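Local atomic coordinates of protein synthesis inhibitor I (PDB entry 4FBC), a protein that belongs to the plant ribosome-inactivating proteins, inhibitors of protein synthesis, and holds adenosine monophosphate in a pocket of the fold in this model. Residues G185-A188 and G189-P193; L69-S72 and P73-G77; V21-S24 and S25-A29. The protein carries 3 engineered substitutions. One frame throughout, in Å; residues are numbered along the deposited sequence.

Interaction 1: residues G185-A188 and G189-P193; sequences GFVA and GLLHP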
loop_
_atom_site.group_PDB
_atom_site.type_symbol
_atom_site.label_atom_id
_atom_site.label_comp_id
_atom_site.label_asym_id
_atom_site.label_seq_id
_atom_site.Cartn_x
_atom_site.Cartn_y
_atom_site.Cartn_z
ATOM N N GLY A 185 12.101 3.482 1.496
ATOM C CA GLY A 185 13.436 4.051 1.601
ATOM C C GLY A 185 13.750 4.964 0.421
ATOM O O GLY A 185 14.358 6.026 0.592
ATOM N N PHE A 186 13.355 4.542 -0.779
ATOM C CA PHE A 186 13.518 5.351 -1.996
ATOM C C PHE A 186 12.770 6.688 -1.901
ATOM O O PHE A 186 13.330 7.757 -2.195
ATOM C CB PHE A 186 13.063 4.549 -3.229
ATOM C CG PHE A 186 13.010 5.358 -4.515
ATOM C CD1 PHE A 186 14.147 5.523 -5.294
ATOM C CD2 PHE A 186 11.813 5.922 -4.948
ATOM C CE1 PHE A 186 14.099 6.260 -6.483
ATOM C CE2 PHE A 186 11.755 6.668 -6.132
ATOM C CZ PHE A 186 12.897 6.832 -6.898
ATOM N N VAL A 187 11.509 6.637 -1.485
ATOM C CA VAL A 187 10.734 7.854 -1.304
ATOM C C VAL A 187 11.322 8.730 -0.186
ATOM O O VAL A 187 11.395 9.950 -0.323
ATOM C CB VAL A 187 9.255 7.553 -1.017
ATOM C CG1 VAL A 187 8.509 8.835 -0.681
ATOM C CG2 VAL A 187 8.618 6.856 -2.225
ATOM N N ALA A 188 11.749 8.109 0.910
ATOM C CA ALA A 188 12.339 8.863 2.017
ATOM C C ALA A 188 13.577 9.595 1.518
ATOM O O ALA A 188 13.890 10.691 1.985
ATOM C CB ALA A 188 12.711 7.922 3.172
ATOM N N GLY A 189 14.267 8.983 0.559
ATOM C CA GLY A 189 15.492 9.541 0.005
ATOM C C GLY A 189 15.271 10.751 -0.877
ATOM O O GLY A 189 16.206 11.523 -1.118
ATOM N N LEU A 190 14.044 10.914 -1.366
ATOM C CA LEU A 190 13.683 12.056 -2.207
ATOM C C LEU A 190 13.206 13.256 -1.390
ATOM O O LEU A 190 13.096 14.366 -1.918
ATOM C CB LEU A 190 12.596 11.662 -3.212
ATOM C CG LEU A 190 12.940 10.549 -4.202
ATOM C CD1 LEU A 190 11.711 10.217 -5.062
ATOM C CD2 LEU A 190 14.132 10.918 -5.078
ATOM N N LEU A 191 12.912 13.034 -0.110
ATOM C CA LEU A 191 12.372 14.089 0.749
ATOM C C LEU A 191 13.491 14.803 1.491
ATOM O O LEU A 191 14.255 14.171 2.223
ATOM C CB LEU A 191 11.371 13.507 1.748
ATOM C CG LEU A 191 10.201 12.786 1.074
ATOM C CD1 LEU A 191 9.246 12.239 2.102
ATOM C CD2 LEU A 191 9.483 13.720 0.106
ATOM N N HIS A 192 13.582 16.116 1.294
ATOM C CA HIS A 192 14.662 16.911 1.878
ATOM C C HIS A 192 14.108 18.189 2.506
ATOM O O HIS A 192 12.982 18.585 2.215
ATOM C CB HIS A 192 15.679 17.285 0.797
ATOM C CG HIS A 192 16.187 16.122 0.004
ATOM N ND1 HIS A 192 17.085 15.208 0.515
ATOM C CD2 HIS A 192 15.947 15.740 -1.271
ATOM C CE1 HIS A 192 17.362 14.305 -0.408
ATOM N NE2 HIS A 192 16.687 14.606 -1.503
ATOM N N PRO A 193 14.904 18.848 3.367
ATOM C CA PRO A 193 14.495 20.160 3.884
ATOM C C PRO A 193 14.439 21.205 2.770
ATOM O O PRO A 193 14.951 20.973 1.664
ATOM C CB PRO A 193 15.608 20.507 4.880
ATOM C CG PRO A 193 16.221 19.199 5.249
ATOM C CD PRO A 193 16.139 18.361 4.006
#

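Interaction 2: residues L69-S72 and P73-G77; sequences LKAS and PTSAG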
loop_
_atom_site.group_PDB
_atom_site.type_symbol
_atom_site.label_atom_id
_atom_site.label_comp_id
_atom_site.label_asym_id
_atom_site.label_seq_id
_atom_site.Cartn_x
_atom_site.Cartn_y
_atom_site.Cartn_z
ATOM N N LEU A 69 -3.649 12.815 4.049
ATOM C CA LEU A 69 -2.504 13.527 3.505
ATOM C C LEU A 69 -2.812 15.019 3.500
ATOM O O LEU A 69 -3.745 15.465 2.833
ATOM C CB LEU A 69 -2.183 13.040 2.090
ATOM C CG LEU A 69 -1.816 11.559 1.967
ATOM C CD1 LEU A 69 -1.598 11.165 0.509
ATOM C CD2 LEU A 69 -0.574 11.236 2.806
ATOM N N LYS A 70 -2.019 15.788 4.242
ATOM C CA LYS A 70 -2.282 17.212 4.432
ATOM C C LYS A 70 -1.263 18.088 3.701
ATOM O O LYS A 70 -0.067 17.816 3.735
ATOM C CB LYS A 70 -2.273 17.534 5.931
ATOM C CG LYS A 70 -3.314 16.749 6.722
ATOM C CD LYS A 70 -3.109 16.855 8.228
ATOM C CE LYS A 70 -3.146 18.295 8.701
ATOM N NZ LYS A 70 -3.300 18.382 10.180
ATOM N N ALA A 71 -1.738 19.148 3.050
ATOM C CA ALA A 71 -0.844 20.089 2.379
ATOM C C ALA A 71 0.033 20.823 3.390
ATOM O O ALA A 71 1.111 21.315 3.046
ATOM C CB ALA A 71 -1.641 21.083 1.557
ATOM N N SER A 72 -0.445 20.890 4.632
ATOM C CA SER A 72 0.220 21.625 5.705
ATOM C C SER A 72 -0.374 21.200 7.052
ATOM O O SER A 72 -1.451 20.600 7.086
ATOM C CB SER A 72 0.033 23.131 5.504
ATOM O OG SER A 72 -1.135 23.582 6.171
ATOM N N PRO A 73 0.323 21.499 8.170
ATOM C CA PRO A 73 -0.165 21.094 9.500
ATOM C C PRO A 73 -1.552 21.628 9.888
ATOM O O PRO A 73 -2.183 21.072 10.793
ATOM C CB PRO A 73 0.897 21.662 10.447
ATOM C CG PRO A 73 2.144 21.670 9.631
ATOM C CD PRO A 73 1.703 22.020 8.235
ATOM N N THR A 74 -2.017 22.677 9.214
ATOM C CA THR A 74 -3.318 23.269 9.519
ATOM C C THR A 74 -4.402 22.833 8.532
ATOM O O THR A 74 -5.588 22.831 8.863
ATOM C CB THR A 74 -3.247 24.815 9.537
ATOM O OG1 THR A 74 -2.750 25.299 8.280
ATOM C CG2 THR A 74 -2.344 25.294 10.650
ATOM N N SER A 75 -3.977 22.452 7.329
ATOM C CA SER A 75 -4.881 22.171 6.216
ATOM C C SER A 75 -5.760 20.937 6.416
ATOM O O SER A 75 -5.377 19.990 7.107
ATOM C CB SER A 75 -4.083 22.007 4.919
ATOM O OG SER A 75 -3.257 23.127 4.670
ATOM N N ALA A 76 -6.941 20.952 5.799
ATOM C CA ALA A 76 -7.788 19.766 5.757
ATOM C C ALA A 76 -7.127 18.740 4.849
ATOM O O ALA A 76 -6.655 19.075 3.757
ATOM C CB ALA A 76 -9.189 20.110 5.248
ATOM N N GLY A 77 -7.084 17.492 5.299
ATOM C CA GLY A 77 -6.389 16.465 4.550
ATOM C C GLY A 77 -7.240 15.772 3.507
ATOM O O GLY A 77 -8.466 15.752 3.609
#

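Interaction 3: residues V21-S24 and S25-A29; sequences VQAS and SADYA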
loop_
_atom_site.group_PDB
_atom_site.type_symbol
_atom_site.label_atom_id
_atom_site.label_comp_id
_atom_site.label_asym_id
_atom_site.label_seq_id
_atom_site.Cartn_x
_atom_site.Cartn_y
_atom_site.Cartn_z
ATOM N N VAL A 21 2.556 16.683 3.972
ATOM C CA VAL A 21 3.417 16.513 2.798
ATOM C C VAL A 21 4.668 17.392 2.811
ATOM O O VAL A 21 5.584 17.179 2.014
ATOM C CB VAL A 21 2.656 16.708 1.452
ATOM C CG1 VAL A 21 1.399 15.859 1.426
ATOM C CG2 VAL A 21 2.307 18.167 1.218
ATOM N N GLN A 22 4.715 18.377 3.704
ATOM C CA GLN A 22 5.908 19.216 3.826
ATOM C C GLN A 22 6.833 18.750 4.957
ATOM O O GLN A 22 7.877 19.366 5.209
ATOM C CB GLN A 22 5.531 20.699 3.991
ATOM C CG GLN A 22 4.871 21.332 2.751
ATOM C CD GLN A 22 5.779 21.353 1.512
ATOM O OE1 GLN A 22 6.981 21.644 1.596
ATOM N NE2 GLN A 22 5.199 21.048 0.352
ATOM N N ALA A 23 6.464 17.655 5.626
ATOM C CA ALA A 23 7.226 17.165 6.785
ATOM C C ALA A 23 8.540 16.480 6.393
ATOM O O ALA A 23 8.804 16.235 5.215
ATOM C CB ALA A 23 6.375 16.243 7.649
ATOM N N SER A 24 9.369 16.183 7.393
ATOM C CA SER A 24 10.709 15.653 7.148
ATOM C C SER A 24 10.689 14.214 6.662
ATOM O O SER A 24 9.689 13.502 6.823
ATOM C CB SER A 24 11.560 15.712 8.417
ATOM O OG SER A 24 11.075 14.790 9.385
ATOM N N SER A 25 11.815 13.796 6.093
ATOM C CA SER A 25 12.031 12.416 5.667
ATOM C C SER A 25 11.888 11.464 6.845
ATOM O O SER A 25 11.335 10.370 6.707
ATOM C CB SER A 25 13.425 12.273 5.048
ATOM O OG SER A 25 13.647 10.958 4.584
ATOM N N ALA A 26 12.385 11.872 8.011
ATOM C CA ALA A 26 12.266 11.050 9.201
ATOM C C ALA A 26 10.804 10.834 9.577
ATOM O O ALA A 26 10.415 9.737 9.968
ATOM C CB ALA A 26 13.020 11.677 10.362
ATOM N N ASP A 27 10.007 11.895 9.489
ATOM C CA ASP A 27 8.587 11.798 9.802
ATOM C C ASP A 27 7.846 10.925 8.785
ATOM O O ASP A 27 6.888 10.231 9.138
ATOM C CB ASP A 27 7.943 13.190 9.874
ATOM C CG ASP A 27 8.402 13.990 11.086
ATOM O OD1 ASP A 27 9.180 13.450 11.897
ATOM O OD2 ASP A 27 7.973 15.156 11.221
ATOM N N TYR A 28 8.289 10.962 7.535
ATOM C CA TYR A 28 7.701 10.077 6.527
ATOM C C TYR A 28 7.977 8.614 6.870
ATOM O O TYR A 28 7.077 7.777 6.835
ATOM C CB TYR A 28 8.214 10.425 5.126
ATOM C CG TYR A 28 7.803 9.414 4.074
ATOM C CD1 TYR A 28 6.545 9.468 3.476
ATOM C CD2 TYR A 28 8.670 8.408 3.684
ATOM C CE1 TYR A 28 6.172 8.542 2.496
ATOM C CE2 TYR A 28 8.310 7.484 2.713
ATOM C CZ TYR A 28 7.058 7.551 2.136
ATOM O OH TYR A 28 6.719 6.625 1.174
ATOM N N ALA A 29 9.220 8.309 7.226
ATOM C CA ALA A 29 9.591 6.947 7.607
ATOM C C ALA A 29 8.780 6.484 8.812
ATOM O O ALA A 29 8.325 5.341 8.866
ATOM C CB ALA A 29 11.087 6.865 7.904
HETATM O O HOH W 1 9.110 17.436 9.932
#

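Interaction 1: residues G185-A188 and G189-P193
F186 and L190, four residues apart on helix 181-190, meet through their side chains on one flank of the last turn, and the pair illustrates how a helix lines up apolar groups at that spacing. The F186 ring leaves the helix with CG anti to the backbone N (chi1 172°), which swings it alongside the next turn. There L190 lies over one ring face, CG above it, and the methyl CD1 rests 3.7 Å from CE2 of F186. The leucine is extended, its CG anti to its own carbonyl carbon (chi1 -61°); this turns the chain back along the helix and places CG 3.5 Å from F186 O while CD1 continues to the ring. L191 repeats this shape on the side covered by helix 25-39, where V187, A188 and L191 all touch Y28: its CG lies 3.4 Å from V187 O, and its CD1 makes only a loose contact with V187 CG1 at 4.5 Å.

The backbone between these side chains changes its bonding. G189 N still reaches back four residues to G185 O at 3.0 Å, whereas the bond from L190 N to F186 O is weak. Three-residue links take over: L190 N to V187 O at 3.0 Å and L191 N to A188 O at 3.3 Å, with both donors standing well above the plane of the carbonyl they address. L134 of strand 134-135 touches both F186 and L190, adding a third apolar partner to that pair.

The chemistry divides the labour. Carbon-to-carbon contact joins F186 to L190, while among these residues F186 O is held by weak bonds alone and V187 O by one good bond and one weak one. The side-chain pairing thus persists where regular four-residue bonding is already giving way.

Interaction 2: residues L69-S72 and P73-G77
S72 meets T74 and S75 through its hydroxyl, the focus of the tight half of this turn. T74 N donates to S72 OG at 3.3 Å, which makes an ST turn, and T74 OG1 donates to the same oxygen at 3.2 Å. T74 OG1 stands between its backbone N and carbonyl carbon, a setting (chi1 57°) that brings OG1 round to S72 OG. S75 OG lies 2.6 Å from S72 OG in a short bond in which either hydroxyl may be the donor. Three bonds therefore converge on one oxygen. The backbone adds a fourth link, S75 N to S72 O at 3.1 Å, closing a type I beta turn with P73 and T74 at its corners.

K70 supplies a second tie. Its chain runs past S75 O, which CE approaches to 3.2 Å, and a bend at chi3 (58°) helps carry NZ to P73 O at 3.0 Å. The ammonium arrives from above the carbonyl plane. By contrast, the side of A71 is loose: its CB comes no nearer to S75 than 4.1 Å, at OG. P73 and T74 are exposed at the surface too, although their polar atoms are tied into the turn.

As an example of how a hairpin loop can be braced by its own side chains, the turn joins strand 64-70 to the antiparallel strand 78-83, where the backbones of L69 and L78 bond at the base of the loop. On the other flank lies the parallel edge strand 16-20: K70 touches T18, P73 touches N20, and the backbone of K70 bonds to F19.

Interaction 3: residues V21-S24 and S25-A29
D27 folds back on S24, the N-cap residue of helix 25-39, and its side chain can be followed outward as a case of how a helix start is closed. CB lies 3.5 Å from S24 O. With CG anti to the carbonyl carbon (chi1 -70°), the carboxylate is directed back toward the cap, and CG comes to 3.3 Å from S24 OG. OD1 stays beside that hydroxyl without a hydrogen bond to it. OD2 passes near A23 CB, at 4.1 Å, and accepts from a water at 2.9 Å; the same water accepts from S24 N at 2.8 Å.

The capping bond runs from D27 back to S24: D27 N donates to S24 OG at 3.1 Å, nearly straight at 158°. Y28 N bonds to S24 O at 3.0 Å, starting the regular four-residue pattern.

The outcome resembles a capping box in which water replaces the direct return bond from the D27 side chain to S24 N. The first turn gains a side-chain acceptor for D27 N, and a carboxylate placed at the N-terminal end of a helix would probably be favoured by the helix dipole.

Interaction 3 comes first along the chain, then interaction 2, then interaction 1, yet in space interaction 3 is the middle one. Its centre lies about 8 Å from that of interaction 1 and about 13 Å from that of interaction 2, whereas interactions 1 and 2 have centres about 19 Å apart and do not touch. Two links connect the three: S25 OG lies 2.6 Å from A188 O, a probable hydrogen bond between helices 25-39 and 181-190, and V21 N lies 2.9 Å from K70 O beside the mixed sheet. R136 also bonds to the carbonyls of V21, A23 and H192. Sheet edge and helices are thereby joined; the side chains of L69 and Y28 lie about 13 and 14 Å from the bound adenosine monophosphate.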